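Local coordinates for pmbA-related protein (Thermotoga maritima, PDB 1VL4) that is of unknown biochemical function but belongs to a family generally assigned metallopeptidase activity, and has been put forward as a modulator of DNA gyrase, at residues A[29-34]-A[67-72]; A[61-66]-A[79-84]; A[245-250]-A[383-388]; A[273-278]-A[414-419]. All coordinates share one frame; numbering follows the deposited sequence. Where two conformers were deposited one is given.

Contact 1: residues A[29-34]-A[67-72]; sequences NGVEVQ and VLKDGK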
loop_
_atom_site.group_PDB
_atom_site.type_symbol
_atom_site.label_atom_id
_atom_site.label_comp_id
_atom_site.label_asym_id
_atom_site.label_seq_id
_atom_site.Cartn_x
_atom_site.Cartn_y
_atom_site.Cartn_z
ATOM N N ASN A 29 -13.099 -32.090 -18.172
ATOM C CA ASN A 29 -13.080 -32.381 -16.730
ATOM C C ASN A 29 -14.404 -32.156 -15.970
ATOM O O ASN A 29 -14.489 -32.374 -14.754
ATOM C CB ASN A 29 -11.892 -31.651 -16.078
ATOM C CG ASN A 29 -10.536 -32.304 -16.433
ATOM O OD1 ASN A 29 -10.107 -33.234 -15.764
ATOM N ND2 ASN A 29 -9.875 -31.826 -17.513
ATOM N N GLY A 30 -15.459 -31.789 -16.688
ATOM C CA GLY A 30 -16.752 -31.531 -16.053
ATOM C C GLY A 30 -16.746 -30.304 -15.136
ATOM O O GLY A 30 -17.422 -30.283 -14.113
ATOM N N VAL A 31 -15.987 -29.281 -15.498
ATOM C CA VAL A 31 -16.019 -28.000 -14.794
ATOM C C VAL A 31 -16.287 -26.851 -15.753
ATOM O O VAL A 31 -16.224 -27.031 -16.980
ATOM C CB VAL A 31 -14.678 -27.779 -14.031
ATOM C CG1 VAL A 31 -14.404 -28.948 -13.108
ATOM C CG2 VAL A 31 -13.501 -27.566 -14.981
ATOM N N GLU A 32 -16.613 -25.673 -15.211
ATOM C CA GLU A 32 -16.664 -24.480 -16.010
ATOM C C GLU A 32 -15.321 -23.779 -15.792
ATOM O O GLU A 32 -14.647 -24.032 -14.789
ATOM C CB GLU A 32 -17.803 -23.525 -15.609
ATOM C CG GLU A 32 -19.158 -24.185 -15.450
ATOM C CD GLU A 32 -19.712 -24.712 -16.755
ATOM O OE1 GLU A 32 -19.182 -24.357 -17.830
ATOM O OE2 GLU A 32 -20.678 -25.498 -16.696
ATOM N N VAL A 33 -14.915 -22.963 -16.755
ATOM C CA VAL A 33 -13.747 -22.093 -16.588
ATOM C C VAL A 33 -14.065 -20.680 -17.040
ATOM O O VAL A 33 -14.888 -20.441 -17.962
ATOM C CB VAL A 33 -12.461 -22.667 -17.280
ATOM C CG1 VAL A 33 -12.590 -22.621 -18.813
ATOM C CG2 VAL A 33 -11.237 -21.957 -16.824
ATOM N N GLN A 34 -13.453 -19.733 -16.321
ATOM C CA GLN A 34 -13.513 -18.323 -16.626
ATOM C C GLN A 34 -12.111 -17.740 -16.645
ATOM O O GLN A 34 -11.283 -18.039 -15.783
ATOM C CB GLN A 34 -14.390 -17.581 -15.636
ATOM C CG GLN A 34 -14.478 -16.100 -15.864
ATOM C CD GLN A 34 -15.605 -15.486 -15.021
ATOM O OE1 GLN A 34 -16.780 -15.523 -15.386
ATOM N NE2 GLN A 34 -15.248 -15.002 -13.843
ATOM N N VAL A 67 -11.707 -21.902 -12.168
ATOM C CA VAL A 67 -12.487 -23.107 -12.500
ATOM C C VAL A 67 -13.586 -23.307 -11.448
ATOM O O VAL A 67 -13.312 -23.175 -10.240
ATOM C CB VAL A 67 -11.605 -24.325 -12.559
ATOM C CG1 VAL A 67 -12.429 -25.582 -12.712
ATOM C CG2 VAL A 67 -10.591 -24.189 -13.710
ATOM N N LEU A 68 -14.800 -23.644 -11.921
ATOM C CA LEU A 68 -16.025 -23.732 -11.089
ATOM C C LEU A 68 -16.526 -25.162 -11.160
ATOM O O LEU A 68 -16.724 -25.689 -12.232
ATOM C CB LEU A 68 -17.053 -22.760 -11.576
ATOM C CG LEU A 68 -18.436 -22.751 -10.924
ATOM C CD1 LEU A 68 -18.366 -22.280 -9.489
ATOM C CD2 LEU A 68 -19.331 -21.826 -11.747
ATOM N N LYS A 69 -16.609 -25.823 -10.014
ATOM C CA LYS A 69 -17.162 -27.171 -9.923
ATOM C C LYS A 69 -18.029 -27.286 -8.675
ATOM O O LYS A 69 -17.542 -27.099 -7.580
ATOM C CB LYS A 69 -16.064 -28.210 -9.862
ATOM C CG LYS A 69 -16.530 -29.642 -10.123
ATOM C CD LYS A 69 -15.365 -30.596 -9.960
ATOM C CE LYS A 69 -15.701 -32.060 -10.230
ATOM N NZ LYS A 69 -14.563 -32.923 -9.791
ATOM N N ASP A 70 -19.320 -27.560 -8.865
ATOM C CA ASP A 70 -20.281 -27.795 -7.781
ATOM C C ASP A 70 -20.311 -26.598 -6.875
ATOM O O ASP A 70 -20.315 -26.748 -5.657
ATOM C CB ASP A 70 -19.951 -29.051 -6.960
ATOM C CG ASP A 70 -20.068 -30.340 -7.761
ATOM O OD1 ASP A 70 -20.980 -30.420 -8.614
ATOM O OD2 ASP A 70 -19.249 -31.269 -7.525
ATOM N N GLY A 71 -20.258 -25.422 -7.481
ATOM C CA GLY A 71 -20.338 -24.176 -6.762
ATOM C C GLY A 71 -19.075 -23.746 -6.031
ATOM O O GLY A 71 -19.099 -22.717 -5.401
ATOM N N LYS A 72 -18.014 -24.542 -6.115
ATOM C CA LYS A 72 -16.721 -24.217 -5.546
ATOM C C LYS A 72 -15.819 -23.712 -6.677
ATOM O O LYS A 72 -15.919 -24.219 -7.809
ATOM C CB LYS A 72 -16.108 -25.452 -4.928
ATOM C CG LYS A 72 -16.627 -25.786 -3.558
ATOM C CD LYS A 72 -15.932 -27.019 -3.045
ATOM C CE LYS A 72 -16.887 -27.862 -2.198
ATOM N NZ LYS A 72 -16.124 -28.853 -1.404
#
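V67 and V33 face each other at the open end of a long antiparallel beta hairpin, made of strands 32-48 and 51-69, that shows how two strands close a ladder just where one of them emerges from a helix. V67 forms the non-hydrogen-bonded pair with V33, their CA atoms 4.4 Å apart. In the conformer given, V67 CG2 meets V33 CG2 at 3.9 Å. The two valines share the sheet face covered by helices 15-29 and 84-93: F23 and A26 lie against V33, A91 and L92 against V67. V67 CA also approaches E32 O, a CA-H...O contact of 3.3 Å.

L68 and E32 make the hydrogen-bonded pair, and both peptides are used. L68 N donates to E32 O at 2.9 Å, and E32 N returns the bond to L68 O at 3.0 Å, each nearly straight at the hydrogen (167° and 164°). Their CB atoms sit together on the other sheet face, but the E32 chain bends at chi2 and leads its carboxylate away, where OE1 bonds to T168 OG1.

K69 lies just past the last bridge, opposite V31, and starts a type I' turn to K72, in which D70 and G71 both have positive phi. Across from it the other strand is only beginning, for G30 closes helix 15-29 in a Schellman motif. The extended aliphatic chain of K69 crosses V31, whose CG1 rests against K69 CD at 3.7 Å.

Contact 2: residues A[61-66]-A[79-84]; sequences FNVEIK and QVLENP
The link between strand 72-78 and helix 84-93 starts beside strand 51-69, and this contact illustrates how a chain leaving a sheet can still be held to it by side chains. The link's first residue, Q79, runs side by side with N62. Q79 NE2 donates to N62 OD1 at 3.2 Å with an angle of 160° at the hydrogen. The acceptor oxygen lies practically in the amide plane of Q79, whereas Q79 NE2 stands above the carbonyl plane of N62; the two amide planes are 62° apart. The other end of the Q79 amide is also engaged: OE1 accepts from F61 N of the second subunit, and the reciprocal bond joins F61 N to Q79 OE1 of that subunit.

F61 meets the link with the edge of its ring. CG lies anti to the backbone N (chi1 172°), and CD2 comes within 3.5 Å of Q79 O, near the ring plane. Farther round the rim, CZ touches L81 CG at 3.6 Å. L81, at the centre of an inverse gamma turn, crosses F61 at about a right angle and extends CD2 to V63 CG2, 3.8 Å away; F15 and F18 of helix 15-29 also lie against it. With V80 also packing on F61 of the second subunit, the arrangement is that of a strand-to-helix connection built into a reciprocal dimer interface at the edge of an antiparallel sheet.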
loop_
_atom_site.group_PDB
_atom_site.type_symbol
_atom_site.label_atom_id
_atom_site.label_comp_id
_atom_site.label_asym_id
_atom_site.label_seq_id
_atom_site.Cartn_x
_atom_site.Cartn_y
_atom_site.Cartn_z
ATOM N N PHE A 61 0.531 -7.180 -17.626
ATOM C CA PHE A 61 -0.357 -8.157 -18.179
ATOM C C PHE A 61 -0.655 -9.181 -17.084
ATOM O O PHE A 61 0.271 -9.723 -16.494
ATOM C CB PHE A 61 0.407 -8.803 -19.336
ATOM C CG PHE A 61 -0.271 -9.946 -19.914
ATOM C CD1 PHE A 61 -1.471 -9.763 -20.569
ATOM C CD2 PHE A 61 0.247 -11.242 -19.759
ATOM C CE1 PHE A 61 -2.153 -10.857 -21.099
ATOM C CE2 PHE A 61 -0.393 -12.326 -20.291
ATOM C CZ PHE A 61 -1.600 -12.153 -20.967
ATOM N N ASN A 62 -1.920 -9.408 -16.775
ATOM C CA ASN A 62 -2.340 -10.403 -15.785
ATOM C C ASN A 62 -3.447 -11.296 -16.377
ATOM O O ASN A 62 -4.392 -10.781 -16.959
ATOM C CB ASN A 62 -2.909 -9.685 -14.540
ATOM C CG ASN A 62 -1.836 -9.275 -13.559
ATOM O OD1 ASN A 62 -1.169 -10.129 -12.931
ATOM N ND2 ASN A 62 -1.640 -7.964 -13.423
ATOM N N VAL A 63 -3.328 -12.612 -16.232
ATOM C CA VAL A 63 -4.420 -13.516 -16.601
ATOM C C VAL A 63 -4.852 -14.312 -15.356
ATOM O O VAL A 63 -4.008 -14.875 -14.688
ATOM C CB VAL A 63 -3.987 -14.450 -17.709
ATOM C CG1 VAL A 63 -5.098 -15.345 -18.064
ATOM C CG2 VAL A 63 -3.616 -13.638 -18.898
ATOM N N GLU A 64 -6.125 -14.255 -15.007
ATOM C CA GLU A 64 -6.705 -15.061 -13.958
ATOM C C GLU A 64 -7.498 -16.191 -14.589
ATOM O O GLU A 64 -8.384 -15.945 -15.419
ATOM C CB GLU A 64 -7.681 -14.240 -13.114
ATOM C CG GLU A 64 -8.242 -15.049 -11.916
ATOM C CD GLU A 64 -9.392 -14.344 -11.184
ATOM O OE1 GLU A 64 -9.858 -13.263 -11.624
ATOM O OE2 GLU A 64 -9.836 -14.889 -10.158
ATOM N N ILE A 65 -7.217 -17.405 -14.139
ATOM C CA ILE A 65 -7.910 -18.610 -14.581
ATOM C C ILE A 65 -8.728 -19.136 -13.383
ATOM O O ILE A 65 -8.148 -19.496 -12.339
ATOM C CB ILE A 65 -6.935 -19.650 -15.036
ATOM C CG1 ILE A 65 -6.132 -19.167 -16.248
ATOM C CG2 ILE A 65 -7.664 -20.985 -15.403
ATOM C CD1 ILE A 65 -4.672 -19.264 -16.103
ATOM N N LYS A 66 -10.057 -19.136 -13.505
ATOM C CA LYS A 66 -10.896 -19.621 -12.416
ATOM C C LYS A 66 -11.776 -20.791 -12.888
ATOM O O LYS A 66 -12.500 -20.660 -13.895
ATOM C CB LYS A 66 -11.752 -18.491 -11.894
ATOM C CG LYS A 66 -12.613 -18.812 -10.678
ATOM C CD LYS A 66 -13.338 -17.566 -10.227
ATOM C CE LYS A 66 -12.544 -16.743 -9.207
ATOM N NZ LYS A 66 -13.341 -15.585 -8.676
ATOM N N GLN A 79 1.179 -14.090 -15.195
ATOM C CA GLN A 79 1.543 -12.955 -16.034
ATOM C C GLN A 79 2.207 -13.520 -17.314
ATOM O O GLN A 79 2.831 -12.785 -18.020
ATOM C CB GLN A 79 2.479 -11.977 -15.296
ATOM C CG GLN A 79 1.733 -11.043 -14.408
ATOM C CD GLN A 79 2.583 -10.208 -13.501
ATOM O OE1 GLN A 79 3.822 -10.235 -13.558
ATOM N NE2 GLN A 79 1.921 -9.448 -12.627
ATOM N N VAL A 80 2.050 -14.810 -17.597
ATOM C CA VAL A 80 2.620 -15.439 -18.797
ATOM C C VAL A 80 1.586 -16.327 -19.490
ATOM O O VAL A 80 1.003 -17.218 -18.867
ATOM C CB VAL A 80 3.859 -16.328 -18.467
ATOM C CG1 VAL A 80 4.419 -16.955 -19.734
ATOM C CG2 VAL A 80 4.969 -15.537 -17.744
ATOM N N LEU A 81 1.385 -16.123 -20.793
ATOM C CA LEU A 81 0.412 -16.913 -21.544
ATOM C C LEU A 81 1.035 -18.172 -21.984
ATOM O O LEU A 81 1.194 -18.397 -23.183
ATOM C CB LEU A 81 -0.109 -16.176 -22.802
ATOM C CG LEU A 81 -1.324 -15.267 -22.731
ATOM C CD1 LEU A 81 -1.992 -15.145 -24.093
ATOM C CD2 LEU A 81 -2.333 -15.780 -21.719
ATOM N N GLU A 82 1.378 -19.031 -21.036
ATOM C CA GLU A 82 1.993 -20.308 -21.387
ATOM C C GLU A 82 1.404 -21.449 -20.560
ATOM O O GLU A 82 0.865 -21.216 -19.465
ATOM C CB GLU A 82 3.517 -20.250 -21.200
ATOM N N ASN A 83 1.523 -22.653 -21.115
ATOM C CA ASN A 83 1.197 -23.903 -20.447
ATOM C C ASN A 83 -0.224 -23.832 -19.899
ATOM O O ASN A 83 -0.418 -23.815 -18.687
ATOM C CB ASN A 83 2.181 -24.211 -19.281
ATOM C CG ASN A 83 3.641 -24.465 -19.743
ATOM O OD1 ASN A 83 4.073 -25.605 -19.869
ATOM N ND2 ASN A 83 4.395 -23.408 -19.923
ATOM N N PRO A 84 -1.222 -23.799 -20.790
ATOM C CA PRO A 84 -2.593 -23.768 -20.272
ATOM C C PRO A 84 -2.956 -24.999 -19.445
ATOM O O PRO A 84 -3.747 -24.889 -18.508
ATOM C CB PRO A 84 -3.451 -23.678 -21.546
ATOM C CG PRO A 84 -2.546 -24.267 -22.650
ATOM C CD PRO A 84 -1.183 -23.808 -22.270
#

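Contact 3: residues A[245-250]-A[383-388]; sequences LDLMEM and GEFSLF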
loop_
_atom_site.group_PDB
_atom_site.type_symbol
_atom_site.label_atom_id
_atom_site.label_comp_id
_atom_site.label_asym_id
_atom_site.label_seq_id
_atom_site.Cartn_x
_atom_site.Cartn_y
_atom_site.Cartn_z
ATOM N N LEU A 245 -15.705 15.140 -2.208
ATOM C CA LEU A 245 -15.253 14.051 -3.081
ATOM C C LEU A 245 -14.453 13.019 -2.269
ATOM O O LEU A 245 -14.627 11.835 -2.488
ATOM C CB LEU A 245 -14.374 14.553 -4.245
ATOM C CG LEU A 245 -15.104 15.248 -5.369
ATOM C CD1 LEU A 245 -14.112 15.975 -6.250
ATOM C CD2 LEU A 245 -15.935 14.205 -6.144
ATOM N N ASP A 246 -13.569 13.463 -1.381
ATOM C CA ASP A 246 -12.835 12.504 -0.504
ATOM C C ASP A 246 -13.706 11.886 0.597
ATOM O O ASP A 246 -13.672 10.663 0.848
ATOM C CB ASP A 246 -11.629 13.149 0.156
ATOM C CG ASP A 246 -10.585 13.618 -0.835
ATOM O OD1 ASP A 246 -10.542 13.119 -1.990
ATOM O OD2 ASP A 246 -9.816 14.532 -0.445
ATOM N N LEU A 247 -14.501 12.733 1.241
ATOM C CA LEU A 247 -15.290 12.297 2.359
ATOM C C LEU A 247 -16.289 11.238 1.954
ATOM O O LEU A 247 -16.462 10.245 2.683
ATOM C CB LEU A 247 -15.992 13.502 3.027
ATOM C CG LEU A 247 -16.683 13.158 4.362
ATOM C CD1 LEU A 247 -15.684 12.666 5.399
ATOM C CD2 LEU A 247 -17.388 14.354 4.895
ATOM N N MET A 248 -16.892 11.411 0.766
ATOM C CA MET A 248 -17.889 10.489 0.224
ATOM C C MET A 248 -17.362 9.063 0.089
ATOM O O MET A 248 -18.139 8.126 -0.038
ATOM C CB MET A 248 -18.294 10.890 -1.211
ATOM C CG MET A 248 -19.291 11.958 -1.320
ATOM S SD MET A 248 -19.361 12.420 -3.073
ATOM C CE MET A 248 -20.197 11.084 -3.888
ATOM N N GLU A 249 -16.059 8.911 -0.064
ATOM C CA GLU A 249 -15.489 7.584 -0.170
ATOM C C GLU A 249 -15.834 6.701 1.002
ATOM O O GLU A 249 -15.910 5.473 0.843
ATOM C CB GLU A 249 -13.968 7.666 -0.321
ATOM C CG GLU A 249 -13.661 8.418 -1.617
ATOM C CD GLU A 249 -12.551 7.803 -2.348
ATOM O OE1 GLU A 249 -11.406 8.069 -1.926
ATOM O OE2 GLU A 249 -12.839 7.032 -3.305
ATOM N N MET A 250 -16.065 7.301 2.172
ATOM C CA MET A 250 -16.424 6.485 3.344
ATOM C C MET A 250 -17.852 5.906 3.259
ATOM O O MET A 250 -18.244 5.041 4.042
ATOM C CB MET A 250 -16.173 7.271 4.616
ATOM C CG MET A 250 -17.314 8.184 5.085
ATOM S SD MET A 250 -16.843 8.970 6.657
ATOM C CE MET A 250 -16.999 7.626 7.845
ATOM N N GLY A 383 -19.641 4.934 10.861
ATOM C CA GLY A 383 -19.925 6.210 10.195
ATOM C C GLY A 383 -19.138 7.381 10.763
ATOM O O GLY A 383 -19.114 8.485 10.171
ATOM N N GLU A 384 -18.471 7.155 11.894
ATOM C CA GLU A 384 -17.788 8.228 12.594
ATOM C C GLU A 384 -16.525 8.630 11.869
ATOM O O GLU A 384 -15.814 7.783 11.308
ATOM C CB GLU A 384 -17.433 7.821 14.024
ATOM C CG GLU A 384 -18.613 7.541 14.913
ATOM C CD GLU A 384 -19.471 8.757 15.124
ATOM O OE1 GLU A 384 -18.925 9.843 15.438
ATOM O OE2 GLU A 384 -20.695 8.611 14.983
ATOM N N PHE A 385 -16.284 9.947 11.857
ATOM C CA PHE A 385 -15.076 10.520 11.309
ATOM C C PHE A 385 -14.603 11.614 12.241
ATOM O O PHE A 385 -15.403 12.199 12.974
ATOM C CB PHE A 385 -15.257 11.035 9.849
ATOM C CG PHE A 385 -16.205 12.243 9.709
ATOM C CD1 PHE A 385 -15.742 13.550 9.892
ATOM C CD2 PHE A 385 -17.542 12.057 9.387
ATOM C CE1 PHE A 385 -16.589 14.630 9.771
ATOM C CE2 PHE A 385 -18.397 13.144 9.267
ATOM C CZ PHE A 385 -17.924 14.422 9.463
ATOM N N SER A 386 -13.292 11.829 12.214
ATOM C CA SER A 386 -12.590 12.919 12.894
ATOM C C SER A 386 -11.337 13.228 12.063
ATOM O O SER A 386 -10.410 12.422 11.964
ATOM C CB SER A 386 -12.169 12.523 14.292
ATOM O OG SER A 386 -11.444 13.587 14.871
ATOM N N LEU A 387 -11.326 14.384 11.432
ATOM C CA LEU A 387 -10.458 14.628 10.297
ATOM C C LEU A 387 -9.887 16.019 10.391
ATOM O O LEU A 387 -10.619 16.988 10.675
ATOM C CB LEU A 387 -11.253 14.505 8.984
ATOM C CG LEU A 387 -11.818 13.133 8.607
ATOM C CD1 LEU A 387 -12.784 13.280 7.454
ATOM C CD2 LEU A 387 -10.711 12.116 8.273
ATOM N N PHE A 388 -8.591 16.130 10.145
ATOM C CA PHE A 388 -7.975 17.421 9.943
ATOM C C PHE A 388 -8.548 18.026 8.678
ATOM O O PHE A 388 -8.918 17.313 7.750
ATOM C CB PHE A 388 -6.468 17.304 9.798
ATOM C CG PHE A 388 -5.776 16.803 11.019
ATOM C CD1 PHE A 388 -5.648 15.442 11.252
ATOM C CD2 PHE A 388 -5.220 17.681 11.915
ATOM C CE1 PHE A 388 -4.993 14.975 12.374
ATOM C CE2 PHE A 388 -4.556 17.216 13.025
ATOM C CZ PHE A 388 -4.448 15.861 13.251
#
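M250 comes nearest to G383 in the backbone, with CA atoms 7.7 Å apart, so the 3-10 turn around M250, continuing from the helix that carries L247, meets the start of strand 384-395 through side chains, without a hydrogen bond between them. The pair is a worked example of apolar helix-to-sheet contact at a strand that begins with a G1 beta bulge. In that bulge G383 and E384 together face a single residue of the neighbouring chain segment, and G383 has the positive phi that suits glycine.

M250 carries one half of the contact. Its CG is placed between the backbone N and the carbonyl carbon (chi1 86°), and a bend at chi3 turns the methyl group toward the bulge, where CE lies 3.3 Å from G383 O and 3.7 Å from E384 O. The sulfur serves F385 instead: SD is 4.1 Å from F385 CB and 5.3 Å from the ring centroid, an oblique Met-aromatic contact in which the two side chains cross at about a right angle.

L247, one turn earlier, supplies the other half with a single methyl group. CD1 is set over one face of the F385 ring, 4.4 Å from CG, and also meets L387 CD1 at 3.6 Å. F385 and L387 both point toward the helix, two residues apart on the strand.

Two short helices complete the surroundings: M374 of helix 374-377 touches L247, M250 and L387, and from helix 412-417 L415 lies on L247 and F385 while F412 lies on L247 and M250.

Contact 4: residues A[273-278]-A[414-419]; sequences EQVGNP and DLLRKI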
loop_
_atom_site.group_PDB
_atom_site.type_symbol
_atom_site.label_atom_id
_atom_site.label_comp_id
_atom_site.label_asym_id
_atom_site.label_seq_id
_atom_site.Cartn_x
_atom_site.Cartn_y
_atom_site.Cartn_z
ATOM N N GLU A 273 -35.666 3.772 4.098
ATOM C CA GLU A 273 -35.768 4.807 5.132
ATOM C C GLU A 273 -35.094 6.097 4.663
ATOM O O GLU A 273 -34.271 6.072 3.738
ATOM C CB GLU A 273 -35.089 4.326 6.406
ATOM C CG GLU A 273 -35.691 3.030 6.948
ATOM C CD GLU A 273 -35.141 2.648 8.299
ATOM O OE1 GLU A 273 -34.123 3.248 8.737
ATOM O OE2 GLU A 273 -35.726 1.731 8.923
ATOM N N GLN A 274 -35.419 7.213 5.324
ATOM C CA GLN A 274 -34.762 8.499 5.043
ATOM C C GLN A 274 -33.423 8.648 5.727
ATOM O O GLN A 274 -33.314 9.181 6.836
ATOM C CB GLN A 274 -35.653 9.671 5.435
ATOM C CG GLN A 274 -36.715 9.935 4.427
ATOM C CD GLN A 274 -36.456 11.178 3.665
ATOM O OE1 GLN A 274 -35.380 11.367 3.096
ATOM N NE2 GLN A 274 -37.439 12.071 3.666
ATOM N N VAL A 275 -32.404 8.176 5.044
ATOM C CA VAL A 275 -31.059 8.221 5.554
ATOM C C VAL A 275 -30.436 9.602 5.372
ATOM O O VAL A 275 -29.619 10.065 6.179
ATOM C CB VAL A 275 -30.233 7.131 4.869
ATOM C CG1 VAL A 275 -28.745 7.386 4.992
ATOM C CG2 VAL A 275 -30.610 5.803 5.470
ATOM N N GLY A 276 -30.795 10.250 4.274
ATOM C CA GLY A 276 -30.314 11.584 4.032
ATOM C C GLY A 276 -31.412 12.611 3.975
ATOM O O GLY A 276 -32.612 12.302 3.975
ATOM N N ASN A 277 -30.976 13.855 3.896
ATOM C CA ASN A 277 -31.880 14.971 3.629
ATOM C C ASN A 277 -32.570 14.770 2.270
ATOM O O ASN A 277 -31.986 14.197 1.372
ATOM C CB ASN A 277 -31.082 16.261 3.622
ATOM C CG ASN A 277 -31.951 17.460 3.679
ATOM O OD1 ASN A 277 -32.504 17.878 2.667
ATOM N ND2 ASN A 277 -32.100 18.012 4.855
ATOM N N PRO A 278 -33.843 15.160 2.157
ATOM C CA PRO A 278 -34.533 15.146 0.881
ATOM C C PRO A 278 -33.798 15.782 -0.281
ATOM O O PRO A 278 -34.005 15.344 -1.437
ATOM C CB PRO A 278 -35.805 15.909 1.158
ATOM C CG PRO A 278 -36.131 15.531 2.574
ATOM C CD PRO A 278 -34.748 15.501 3.259
ATOM N N ASP A 414 -25.312 11.388 9.604
ATOM C CA ASP A 414 -25.877 12.641 10.103
ATOM C C ASP A 414 -25.534 13.805 9.183
ATOM O O ASP A 414 -26.339 14.667 8.962
ATOM C CB ASP A 414 -25.345 12.963 11.499
ATOM C CG ASP A 414 -25.921 12.054 12.572
ATOM O OD1 ASP A 414 -27.145 11.764 12.524
ATOM O OD2 ASP A 414 -25.150 11.645 13.473
ATOM N N LEU A 415 -24.318 13.838 8.679
ATOM C CA LEU A 415 -23.941 14.792 7.640
ATOM C C LEU A 415 -24.929 14.779 6.466
ATOM O O LEU A 415 -25.414 15.839 6.058
ATOM C CB LEU A 415 -22.538 14.475 7.124
ATOM C CG LEU A 415 -21.912 15.562 6.249
ATOM C CD1 LEU A 415 -20.423 15.663 6.500
ATOM C CD2 LEU A 415 -22.207 15.327 4.773
ATOM N N LEU A 416 -25.220 13.576 5.946
ATOM C CA LEU A 416 -26.163 13.396 4.862
ATOM C C LEU A 416 -27.514 13.951 5.232
ATOM O O LEU A 416 -28.180 14.542 4.372
ATOM C CB LEU A 416 -26.320 11.916 4.440
ATOM C CG LEU A 416 -25.105 11.253 3.776
ATOM C CD1 LEU A 416 -25.330 9.746 3.513
ATOM C CD2 LEU A 416 -24.691 11.990 2.508
ATOM N N ARG A 417 -27.918 13.756 6.501
ATOM C CA ARG A 417 -29.193 14.294 6.986
ATOM C C ARG A 417 -29.222 15.807 6.989
ATOM O O ARG A 417 -30.270 16.389 6.792
ATOM C CB ARG A 417 -29.533 13.840 8.426
ATOM C CG ARG A 417 -29.850 12.373 8.610
ATOM C CD ARG A 417 -31.211 12.024 8.060
ATOM N NE ARG A 417 -32.289 12.487 8.934
ATOM C CZ ARG A 417 -33.552 12.663 8.555
ATOM N NH1 ARG A 417 -34.438 13.073 9.446
ATOM N NH2 ARG A 417 -33.931 12.463 7.290
ATOM N N LYS A 418 -28.080 16.430 7.257
ATOM C CA LYS A 418 -27.970 17.878 7.415
ATOM C C LYS A 418 -27.530 18.602 6.155
ATOM O O LYS A 418 -27.297 19.796 6.172
ATOM C CB LYS A 418 -26.997 18.178 8.545
ATOM C CG LYS A 418 -27.558 17.712 9.902
ATOM C CD LYS A 418 -26.712 18.157 11.088
ATOM C CE LYS A 418 -25.350 17.463 11.154
ATOM N NZ LYS A 418 -24.636 17.887 12.417
ATOM N N ILE A 419 -27.404 17.897 5.044
ATOM C CA ILE A 419 -27.183 18.635 3.779
ATOM C C ILE A 419 -28.518 19.314 3.382
ATOM O O ILE A 419 -29.470 18.657 3.000
ATOM C CB ILE A 419 -26.609 17.757 2.663
ATOM C CG1 ILE A 419 -25.159 17.349 3.014
ATOM C CG2 ILE A 419 -26.613 18.531 1.316
ATOM C CD1 ILE A 419 -24.598 16.148 2.188
#
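N277 turns CG anti to its backbone N (chi1 -166°), which places CG beside the C-terminal end of helix 412-417, and R417 bends at chi2 and chi3 so that its chain folds back over the loop 273-278. The result exemplifies a loop bound by carbonyl groups that a helix leaves at its last turn. N277 grips two of them in succession. Its backbone N donates to L416 O at 2.9 Å, nearly straight at the hydrogen (174°) but from above the carbonyl plane. Its side-chain ND2 donates to R417 O at 3.1 Å, with the acceptor in the plane of the N277 amide. OD1 is held on the loop's own side, by A279 N.

R417 passes beside the peptides before N277. V275 O lies 3.4 Å from R417 CG, and G276 O stands at the edge of the guanidinium, 3.6 Å from NH2. G276 itself presents CA to L416 CB at 4.0 Å. V275 CG1 and L416 CD1 form a looser apolar pair, while F251 also touches L416.

Helix 412-417 stops here, K418 being the first residue to leave helical angles, and the chain passes into strand 419-422. Two successive carbonyls at the end of the helix are thus satisfied by one asparagine, and the carbonyls beside R417 would be expected to offer its positive charge a favourable electrostatic setting.

How the contacts relate
From the N terminus, contact 1 comes first and closes the hairpin of strands 32-48 and 51-69. Contact 2 opens before contact 1 has closed, so the two cross; they share strand 51-69 and touch where Q34 N meets K66 O, a probable hydrogen bond. Together they tie helix 15-29, the six-stranded antiparallel sheet and the approach to helix 84-93. Contacts 3 and 4 open only after contacts 1 and 2 have closed, each spanning more than 130 residues within the C-terminal domain; the two cross each other and touch through helix 412-417. Contacts 2 and 3 lie on opposite sides of the chain's centre, their own centres about 38 Å apart.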